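Local atomic coordinates of putative methyltransferase protein (Bacteroides fragilis, PDB entry 5BP9), a protein that binds S-adenosyl-L-homocysteine and probably transfers methyl groups from S-adenosylmethionine to an acceptor that is not known. Residues P91-T96 with H270-A275; E155-T160 with K188-P193; D222-I227 with Y245-T250. All coordinates share one frame; numbering follows the deposited sequence.

Interaction 1: residues P91-T96 with H270-A275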
loop_
_atom_site.group_PDB
_atom_site.type_symbol
_atom_site.label_atom_id
_atom_site.label_comp_id
_atom_site.label_asym_id
_atom_site.label_seq_id
_atom_site.Cartn_x
_atom_site.Cartn_y
_atom_site.Cartn_z
ATOM N N PRO A 91 -13.110 2.104 3.778
ATOM C CA PRO A 91 -13.532 0.839 4.377
ATOM C C PRO A 91 -13.117 0.634 5.832
ATOM O O PRO A 91 -12.214 1.309 6.314
ATOM C CB PRO A 91 -12.941 -0.229 3.452
ATOM C CG PRO A 91 -11.888 0.420 2.674
ATOM C CD PRO A 91 -12.195 1.872 2.621
ATOM N N LEU A 92 -13.814 -0.278 6.508
ATOM C CA LEU A 92 -13.623 -0.552 7.930
ATOM C C LEU A 92 -12.167 -0.642 8.367
ATOM O O LEU A 92 -11.759 0.000 9.333
ATOM C CB LEU A 92 -14.332 -1.853 8.288
ATOM C CG LEU A 92 -14.190 -2.335 9.727
ATOM C CD1 LEU A 92 -14.847 -1.338 10.676
ATOM C CD2 LEU A 92 -14.802 -3.721 9.874
ATOM N N LEU A 93 -11.377 -1.437 7.658
ATOM C CA LEU A 93 -10.009 -1.671 8.123
ATOM C C LEU A 93 -9.163 -0.418 8.021
ATOM O O LEU A 93 -8.301 -0.173 8.887
ATOM C CB LEU A 93 -9.363 -2.835 7.390
ATOM C CG LEU A 93 -10.099 -4.185 7.514
ATOM C CD1 LEU A 93 -9.357 -5.240 6.701
ATOM C CD2 LEU A 93 -10.238 -4.632 8.953
ATOM N N GLU A 94 -9.425 0.381 7.001
ATOM C CA GLU A 94 -8.704 1.631 6.804
ATOM C C GLU A 94 -9.116 2.675 7.836
ATOM O O GLU A 94 -8.253 3.342 8.418
ATOM C CB GLU A 94 -8.880 2.154 5.377
ATOM C CG GLU A 94 -8.290 1.202 4.337
ATOM C CD GLU A 94 -8.541 1.650 2.919
ATOM O OE1 GLU A 94 -8.822 2.842 2.704
ATOM O OE2 GLU A 94 -8.466 0.790 2.010
ATOM N N ARG A 95 -10.422 2.792 8.086
ATOM C CA ARG A 95 -10.917 3.711 9.108
ATOM C C ARG A 95 -10.318 3.373 10.466
ATOM O O ARG A 95 -9.929 4.271 11.231
ATOM C CB ARG A 95 -12.459 3.679 9.190
ATOM C CG ARG A 95 -13.181 4.136 7.939
ATOM C CD ARG A 95 -14.675 4.339 8.198
ATOM N NE ARG A 95 -15.347 3.166 8.787
ATOM C CZ ARG A 95 -16.029 2.222 8.123
ATOM N NH1 ARG A 95 -16.142 2.234 6.794
ATOM N NH2 ARG A 95 -16.598 1.229 8.800
ATOM N N THR A 96 -10.235 2.073 10.761
ATOM C CA THR A 96 -9.729 1.584 12.029
ATOM C C THR A 96 -8.266 1.991 12.182
ATOM O O THR A 96 -7.843 2.498 13.216
ATOM C CB THR A 96 -9.875 0.043 12.126
ATOM O OG1 THR A 96 -11.268 -0.308 12.026
ATOM C CG2 THR A 96 -9.291 -0.485 13.440
ATOM N N HIS A 270 -14.354 -10.379 4.295
ATOM C CA HIS A 270 -13.946 -10.936 2.996
ATOM C C HIS A 270 -12.478 -11.400 3.056
ATOM O O HIS A 270 -11.650 -11.036 2.206
ATOM C CB HIS A 270 -14.183 -9.893 1.892
ATOM N N TYR A 271 -12.171 -12.198 4.079
ATOM C CA TYR A 271 -10.834 -12.809 4.280
ATOM C C TYR A 271 -9.708 -11.778 4.487
ATOM O O TYR A 271 -8.533 -12.096 4.371
ATOM C CB TYR A 271 -10.465 -13.789 3.143
ATOM C CG TYR A 271 -11.440 -14.933 2.996
ATOM C CD1 TYR A 271 -11.398 -16.016 3.866
ATOM C CD2 TYR A 271 -12.400 -14.912 2.011
ATOM C CE1 TYR A 271 -12.296 -17.072 3.744
ATOM C CE2 TYR A 271 -13.323 -15.955 1.876
ATOM C CZ TYR A 271 -13.260 -17.034 2.745
ATOM O OH TYR A 271 -14.160 -18.082 2.628
ATOM N N ASP A 272 -10.108 -10.563 4.825
ATOM C CA ASP A 272 -9.217 -9.438 5.029
ATOM C C ASP A 272 -9.020 -9.132 6.508
ATOM O O ASP A 272 -9.844 -9.473 7.359
ATOM C CB ASP A 272 -9.670 -8.181 4.261
ATOM C CG ASP A 272 -11.144 -7.845 4.435
ATOM O OD1 ASP A 272 -11.926 -8.645 4.986
ATOM O OD2 ASP A 272 -11.499 -6.746 4.001
ATOM N N TYR A 273 -7.895 -8.482 6.803
ATOM C CA TYR A 273 -7.555 -8.170 8.177
ATOM C C TYR A 273 -6.612 -6.985 8.272
ATOM O O TYR A 273 -5.925 -6.642 7.288
ATOM C CB TYR A 273 -6.936 -9.380 8.878
ATOM C CG TYR A 273 -5.576 -9.719 8.333
ATOM C CD1 TYR A 273 -5.457 -10.536 7.241
ATOM C CD2 TYR A 273 -4.424 -9.179 8.896
ATOM C CE1 TYR A 273 -4.235 -10.821 6.662
ATOM C CE2 TYR A 273 -3.168 -9.456 8.346
ATOM C CZ TYR A 273 -3.078 -10.281 7.241
ATOM O OH TYR A 273 -1.847 -10.511 6.717
ATOM N N LEU A 274 -6.600 -6.393 9.468
ATOM C CA LEU A 274 -5.657 -5.342 9.841
ATOM C C LEU A 274 -4.761 -5.903 10.908
ATOM O O LEU A 274 -5.260 -6.445 11.909
ATOM C CB LEU A 274 -6.378 -4.098 10.333
ATOM C CG LEU A 274 -5.494 -2.921 10.800
ATOM C CD1 LEU A 274 -4.755 -2.267 9.637
ATOM C CD2 LEU A 274 -6.305 -1.912 11.588
ATOM N N ALA A 275 -3.441 -5.787 10.686
ATOM C CA ALA A 275 -2.445 -6.221 11.646
ATOM C C ALA A 275 -1.578 -5.060 12.107
ATOM O O ALA A 275 -1.422 -4.054 11.404
ATOM C CB ALA A 275 -1.552 -7.298 11.047
#

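Interaction 2: residues E155-T160 with K188-P193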
loop_
_atom_site.group_PDB
_atom_site.type_symbol
_atom_site.label_atom_id
_atom_site.label_comp_id
_atom_site.label_asym_id
_atom_site.label_seq_id
_atom_site.Cartn_x
_atom_site.Cartn_y
_atom_site.Cartn_z
ATOM N N GLU A 155 17.641 3.420 -0.303
ATOM C CA GLU A 155 18.625 3.497 0.775
ATOM C C GLU A 155 18.803 4.920 1.281
ATOM O O GLU A 155 19.240 5.117 2.414
ATOM C CB GLU A 155 19.979 2.942 0.316
ATOM C CG GLU A 155 19.965 1.453 0.028
ATOM C CD GLU A 155 19.566 1.069 -1.389
ATOM O OE1 GLU A 155 19.160 1.967 -2.213
ATOM O OE2 GLU A 155 19.675 -0.157 -1.667
ATOM N N ARG A 156 18.524 5.913 0.421
ATOM C CA ARG A 156 18.647 7.324 0.793
ATOM C C ARG A 156 17.435 7.887 1.543
ATOM O O ARG A 156 17.506 8.992 2.046
ATOM C CB ARG A 156 18.902 8.199 -0.448
ATOM C CG ARG A 156 20.097 7.799 -1.313
ATOM C CD ARG A 156 19.998 8.432 -2.701
ATOM N NE ARG A 156 18.795 8.009 -3.432
ATOM C CZ ARG A 156 18.365 8.536 -4.579
ATOM N NH1 ARG A 156 19.038 9.524 -5.169
ATOM N NH2 ARG A 156 17.251 8.073 -5.150
ATOM N N PHE A 157 16.316 7.159 1.589
ATOM C CA PHE A 157 15.114 7.613 2.299
ATOM C C PHE A 157 15.316 7.329 3.783
ATOM O O PHE A 157 15.350 6.160 4.217
ATOM C CB PHE A 157 13.855 6.891 1.773
ATOM C CG PHE A 157 12.596 7.184 2.553
ATOM C CD1 PHE A 157 12.216 8.498 2.849
ATOM C CD2 PHE A 157 11.751 6.149 2.952
ATOM C CE1 PHE A 157 11.061 8.770 3.562
ATOM C CE2 PHE A 157 10.598 6.420 3.673
ATOM C CZ PHE A 157 10.250 7.734 3.972
ATOM N N ALA A 158 15.457 8.397 4.555
ATOM C CA ALA A 158 15.807 8.293 5.969
ATOM C C ALA A 158 15.006 9.331 6.703
ATOM O O ALA A 158 15.105 10.526 6.401
ATOM C CB ALA A 158 17.302 8.533 6.172
ATOM N N ALA A 159 14.196 8.844 7.624
ATOM C CA ALA A 159 13.294 9.621 8.470
ATOM C C ALA A 159 12.730 8.629 9.465
ATOM O O ALA A 159 12.817 7.429 9.233
ATOM C CB ALA A 159 12.192 10.275 7.659
ATOM N N THR A 160 12.194 9.104 10.584
ATOM C CA THR A 160 11.636 8.172 11.572
ATOM C C THR A 160 10.203 8.546 11.942
ATOM O O THR A 160 9.784 9.698 11.834
ATOM C CB THR A 160 12.504 8.017 12.832
ATOM O OG1 THR A 160 12.478 9.235 13.593
ATOM C CG2 THR A 160 13.895 7.640 12.459
ATOM N N LYS A 188 13.000 -1.327 10.581
ATOM C CA LYS A 188 13.872 -1.024 11.712
ATOM C C LYS A 188 14.501 0.374 11.596
ATOM O O LYS A 188 14.660 1.047 12.623
ATOM C CB LYS A 188 14.966 -2.079 11.867
ATOM C CG LYS A 188 14.448 -3.401 12.374
ATOM C CD LYS A 188 15.566 -4.434 12.455
ATOM N N GLN A 189 14.873 0.793 10.376
ATOM C CA GLN A 189 15.468 2.118 10.168
ATOM C C GLN A 189 14.460 3.251 10.338
ATOM O O GLN A 189 14.817 4.359 10.712
ATOM C CB GLN A 189 16.060 2.236 8.755
ATOM C CG GLN A 189 17.173 1.253 8.357
ATOM C CD GLN A 189 17.344 1.158 6.816
ATOM O OE1 GLN A 189 17.537 0.070 6.263
ATOM N NE2 GLN A 189 17.248 2.296 6.125
ATOM N N LEU A 190 13.202 2.978 9.988
ATOM C CA LEU A 190 12.162 4.000 9.954
ATOM C C LEU A 190 11.324 4.153 11.216
ATOM O O LEU A 190 10.643 5.173 11.370
ATOM C CB LEU A 190 11.210 3.718 8.764
ATOM C CG LEU A 190 11.777 3.791 7.343
ATOM C CD1 LEU A 190 10.686 3.446 6.352
ATOM C CD2 LEU A 190 12.405 5.162 7.040
ATOM N N LEU A 191 11.355 3.162 12.101
ATOM C CA LEU A 191 10.507 3.195 13.285
ATOM C C LEU A 191 11.179 3.820 14.492
ATOM O O LEU A 191 12.312 3.455 14.844
ATOM C CB LEU A 191 10.036 1.801 13.664
ATOM C CG LEU A 191 8.940 1.215 12.798
ATOM C CD1 LEU A 191 8.742 -0.267 13.109
ATOM C CD2 LEU A 191 7.620 1.957 12.957
ATOM N N ARG A 192 10.457 4.732 15.129
ATOM C CA ARG A 192 10.871 5.252 16.438
ATOM C C ARG A 192 10.637 4.198 17.508
ATOM O O ARG A 192 9.849 3.264 17.310
ATOM C CB ARG A 192 10.096 6.513 16.765
ATOM C CG ARG A 192 10.466 7.634 15.832
ATOM C CD ARG A 192 9.693 8.901 16.053
ATOM N NE ARG A 192 10.098 9.938 15.104
ATOM C CZ ARG A 192 9.503 11.122 14.960
ATOM N NH1 ARG A 192 8.482 11.482 15.717
ATOM N NH2 ARG A 192 9.936 11.960 14.038
ATOM N N PRO A 193 11.292 4.358 18.673
ATOM C CA PRO A 193 10.978 3.477 19.808
ATOM C C PRO A 193 9.488 3.458 20.121
ATOM O O PRO A 193 8.828 4.509 20.077
ATOM C CB PRO A 193 11.734 4.130 20.957
ATOM C CG PRO A 193 12.898 4.772 20.309
ATOM C CD PRO A 193 12.379 5.302 19.009
HETATM O O HOH W 1 16.648 4.838 6.362
HETATM O O HOH W 2 15.667 6.120 8.560
#

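Interaction 3: residues D222-I227 with Y245-T250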
loop_
_atom_site.group_PDB
_atom_site.type_symbol
_atom_site.label_atom_id
_atom_site.label_comp_id
_atom_site.label_asym_id
_atom_site.label_seq_id
_atom_site.Cartn_x
_atom_site.Cartn_y
_atom_site.Cartn_z
ATOM N N ASP A 222 5.621 -21.459 -5.602
ATOM C CA ASP A 222 5.428 -20.101 -5.088
ATOM C C ASP A 222 4.151 -19.978 -4.226
ATOM O O ASP A 222 3.152 -20.665 -4.470
ATOM C CB ASP A 222 5.389 -19.095 -6.262
ATOM N N TYR A 223 4.195 -19.071 -3.263
ATOM C CA TYR A 223 3.097 -18.798 -2.349
ATOM C C TYR A 223 1.933 -18.206 -3.149
ATOM O O TYR A 223 2.143 -17.338 -4.012
ATOM C CB TYR A 223 3.557 -17.835 -1.252
ATOM C CG TYR A 223 2.460 -17.317 -0.366
ATOM C CD1 TYR A 223 1.727 -18.178 0.452
ATOM C CD2 TYR A 223 2.145 -15.969 -0.322
ATOM C CE1 TYR A 223 0.717 -17.711 1.279
ATOM C CE2 TYR A 223 1.139 -15.498 0.494
ATOM C CZ TYR A 223 0.421 -16.375 1.300
ATOM O OH TYR A 223 -0.605 -15.923 2.109
ATOM N N TYR A 224 0.715 -18.674 -2.873
ATOM C CA TYR A 224 -0.441 -18.299 -3.678
ATOM C C TYR A 224 -0.753 -16.783 -3.664
ATOM O O TYR A 224 -1.340 -16.276 -4.608
ATOM C CB TYR A 224 -1.699 -19.091 -3.294
ATOM C CG TYR A 224 -2.103 -18.962 -1.840
ATOM C CD1 TYR A 224 -2.791 -17.854 -1.364
ATOM C CD2 TYR A 224 -1.784 -19.968 -0.933
ATOM C CE1 TYR A 224 -3.137 -17.751 -0.016
ATOM C CE2 TYR A 224 -2.140 -19.877 0.384
ATOM C CZ TYR A 224 -2.803 -18.760 0.848
ATOM O OH TYR A 224 -3.136 -18.715 2.186
ATOM N N GLY A 225 -0.354 -16.083 -2.606
ATOM C CA GLY A 225 -0.561 -14.637 -2.504
ATOM C C GLY A 225 0.421 -13.797 -3.316
ATOM O O GLY A 225 0.268 -12.570 -3.369
ATOM N N GLU A 226 1.414 -14.431 -3.947
ATOM C CA GLU A 226 2.365 -13.722 -4.830
ATOM C C GLU A 226 1.732 -13.573 -6.225
ATOM O O GLU A 226 1.848 -14.473 -7.084
ATOM C CB GLU A 226 3.715 -14.454 -4.885
ATOM C CG GLU A 226 4.478 -14.377 -3.560
ATOM C CD GLU A 226 5.792 -15.101 -3.557
ATOM O OE1 GLU A 226 6.009 -15.994 -4.405
ATOM O OE2 GLU A 226 6.610 -14.804 -2.681
ATOM N N ILE A 227 1.036 -12.451 -6.404
ATOM C CA ILE A 227 0.273 -12.112 -7.617
ATOM C C ILE A 227 1.121 -11.125 -8.423
ATOM O O ILE A 227 1.969 -10.428 -7.888
ATOM C CB ILE A 227 -1.086 -11.428 -7.217
ATOM C CG1 ILE A 227 -1.908 -12.343 -6.311
ATOM C CG2 ILE A 227 -1.946 -11.033 -8.420
ATOM C CD1 ILE A 227 -2.099 -13.727 -6.865
ATOM N N TYR A 245 -0.204 -10.414 -1.574
ATOM C CA TYR A 245 -1.252 -10.600 -0.560
ATOM C C TYR A 245 -0.731 -11.639 0.415
ATOM O O TYR A 245 -0.058 -12.567 0.007
ATOM C CB TYR A 245 -2.561 -11.095 -1.198
ATOM C CG TYR A 245 -3.173 -10.114 -2.158
ATOM C CD1 TYR A 245 -2.664 -9.978 -3.447
ATOM C CD2 TYR A 245 -4.239 -9.327 -1.788
ATOM C CE1 TYR A 245 -3.193 -9.059 -4.332
ATOM C CE2 TYR A 245 -4.787 -8.403 -2.673
ATOM C CZ TYR A 245 -4.259 -8.271 -3.945
ATOM O OH TYR A 245 -4.790 -7.347 -4.837
ATOM N N ILE A 246 -0.996 -11.462 1.700
ATOM C CA ILE A 246 -0.412 -12.359 2.686
ATOM C C ILE A 246 -1.430 -12.616 3.791
ATOM O O ILE A 246 -2.051 -11.686 4.338
ATOM C CB ILE A 246 0.934 -11.805 3.212
ATOM C CG1 ILE A 246 1.663 -12.833 4.083
ATOM C CG2 ILE A 246 0.741 -10.486 3.967
ATOM C CD1 ILE A 246 3.089 -12.451 4.396
ATOM N N ASP A 247 -1.631 -13.893 4.091
ATOM C CA ASP A 247 -2.494 -14.275 5.232
ATOM C C ASP A 247 -1.809 -13.980 6.556
ATOM O O ASP A 247 -0.567 -13.897 6.616
ATOM C CB ASP A 247 -2.889 -15.762 5.115
ATOM C CG ASP A 247 -1.743 -16.684 5.388
ATOM O OD1 ASP A 247 -1.010 -17.013 4.457
ATOM O OD2 ASP A 247 -1.522 -17.034 6.565
ATOM N N PHE A 248 -2.607 -13.829 7.622
ATOM C CA PHE A 248 -2.041 -13.397 8.904
ATOM C C PHE A 248 -0.986 -14.371 9.463
ATOM O O PHE A 248 0.037 -13.929 10.015
ATOM C CB PHE A 248 -3.126 -13.153 9.977
ATOM C CG PHE A 248 -2.540 -12.720 11.300
ATOM C CD1 PHE A 248 -2.117 -11.409 11.482
ATOM C CD2 PHE A 248 -2.297 -13.635 12.311
ATOM C CE1 PHE A 248 -1.536 -11.009 12.667
ATOM C CE2 PHE A 248 -1.707 -13.245 13.491
ATOM C CZ PHE A 248 -1.322 -11.937 13.672
ATOM N N GLN A 249 -1.207 -15.682 9.337
ATOM C CA GLN A 249 -0.241 -16.625 9.909
ATOM C C GLN A 249 1.094 -16.543 9.179
ATOM O O GLN A 249 2.172 -16.609 9.800
ATOM C CB GLN A 249 -0.737 -18.072 9.931
ATOM C CG GLN A 249 -1.887 -18.302 10.891
ATOM C CD GLN A 249 -3.176 -17.674 10.395
ATOM O OE1 GLN A 249 -3.541 -17.845 9.235
ATOM N NE2 GLN A 249 -3.842 -16.908 11.244
ATOM N N THR A 250 1.030 -16.397 7.846
ATOM C CA THR A 250 2.264 -16.252 7.081
ATOM C C THR A 250 2.980 -14.942 7.480
ATOM O O THR A 250 4.197 -14.919 7.663
ATOM C CB THR A 250 2.002 -16.358 5.560
ATOM O OG1 THR A 250 1.406 -17.629 5.284
ATOM C CG2 THR A 250 3.314 -16.243 4.744
#

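Interaction 1: residues P91-T96 with H270-A275
Leu93, on the first turn of helix 92-100, lays its two methyl groups along the start of strand 272-279 and covers more of the contact than any other residue. Its CG stands anti to the carbonyl carbon (chi1 -59°), which carries the branched end out from the helix to the strand backbone. CD1 rests against the backbone of Tyr273, 3.6 Å from Tyr273 N, and also lies 3.8 Å from Asp272 OD2, while CD2 meets Leu274 CB at 4.1 Å. Leu274 answers from the strand: the two leucines lie alongside each other, pointing opposite ways, and Leu274 CD2 touches both Leu93 O and Thr96 CG2, each at 3.8 Å. No hydrogen bond joins the two segments; branched aliphatic side chains suit both places because they make close apolar contact with helix and strand backbone. Thr96 turns its methyl to Leu274 and its hydroxyl back to the helix, where OG1 bonds to Leu92 O at 2.8 Å and also to Lys266. Residues 92-96 run within 10° of strand residues 272-275, their axes 8.5 Å apart at closest. The helix packs on the mixed sheet of the methyltransferase fold, where strand 272-279 lies between strands 195-202 and 260-267.

Interaction 2: residues E155-T160 with K188-P193
Phe157 meets Leu190 where the loop leading into strand 161-166 passes the end of helix 180-190, in the Rossmann-like domain of a class I methyltransferase. With CG anti to the backbone N (chi1 173°), the ring turns inward and brings CE2 to 4.0 Å from Leu190 CD1, the side chains crossing at about a right angle. Leu190 also packs on Leu152, which binds S-adenosyl-L-homocysteine, so this apolar pair lies just behind the ligand site. The carbonyl of Phe157 faces a more polar setting: a water donates to it and accepts from Gln189 NE2, the long amide suiting this exposed place, and Lys186 bonds to Phe157 O. Ala159 adds little bulk, and its carbonyl takes a CA-H...O contact from Leu190 CA at 3.6 Å; a second water donates to both Ala159 O and Gln189 O. At Thr160 the backbone closes in, CA approaching Leu190 O at 3.2 Å just before Phe161, whose backbone is hydrogen-bonded to Leu190 and Arg192. The threonine hydroxyl offers an acceptor, and the extended Arg192 reaches both it and, through NH1 in a salt bridge, Asp162. Arg192 NE donates to Thr160 OG1 at 2.9 Å, almost straight at 172° and within the guanidinium plane.

Interaction 3: residues D222-I227 with Y245-T250
Tyr223 points its hydroxyl at Asp247, the N-cap of helix 248-257, and thereby ties a type I beta turn (Tyr223 to Glu226) to the start of that helix. Its CG is anti to the backbone N (chi1 171°), which sends the ring across; there it crosses the aspartate obliquely, ring and carboxylate planes 53° apart. Tyr223 OH donates to OD1 on the anti side at 2.6 Å, while Thr250 OG1 donates to the same oxygen from the syn side. A short carboxylate suits this cap, since it can take these two hydroxyls and the amide of Thr250 together; two donors on OD1 would tend to stabilise its charge. Thr250 CG2 lies loosely over one face of the Tyr223 ring and Gly225 N close over the other, toward its rim; at the ring edge CE2 comes to 3.2 Å from Tyr245 O. Tyr224 crosses Asp247 at about a right angle, but its hydroxyl bonds to Asp203. Ile227 CG1 packs obliquely on the Tyr245 ring, 3.8 Å from CD1. Gly225, with no side chain, brings its CA to 3.3 Å from Tyr245 O in a CA-H...O contact. Tyr245 N donates to Gly225 O at 2.8 Å, with an N-H...O angle of 171°.

Overall arrangement
Interactions 1 and 3 are buried, whereas interaction 2 is partly buried at the far end of the mixed sheet. Interaction 1 is mainly apolar, a helix laid on a strand; interaction 3 relies on a carboxylate and hydroxyls at a helix start; interaction 2 joins a small apolar patch to waters and an arginine. The first and third touch directly: Tyr273 of the strand in interaction 1 bonds through its hydroxyl to Ile246 O, and Ala275 packs on Phe248. Interaction 2 touches neither, but strands 195-202 and 161-166 link its surroundings to strand 272-279 within one sheet. Along the chain, both others are nested inside the long loop that interaction 1 closes.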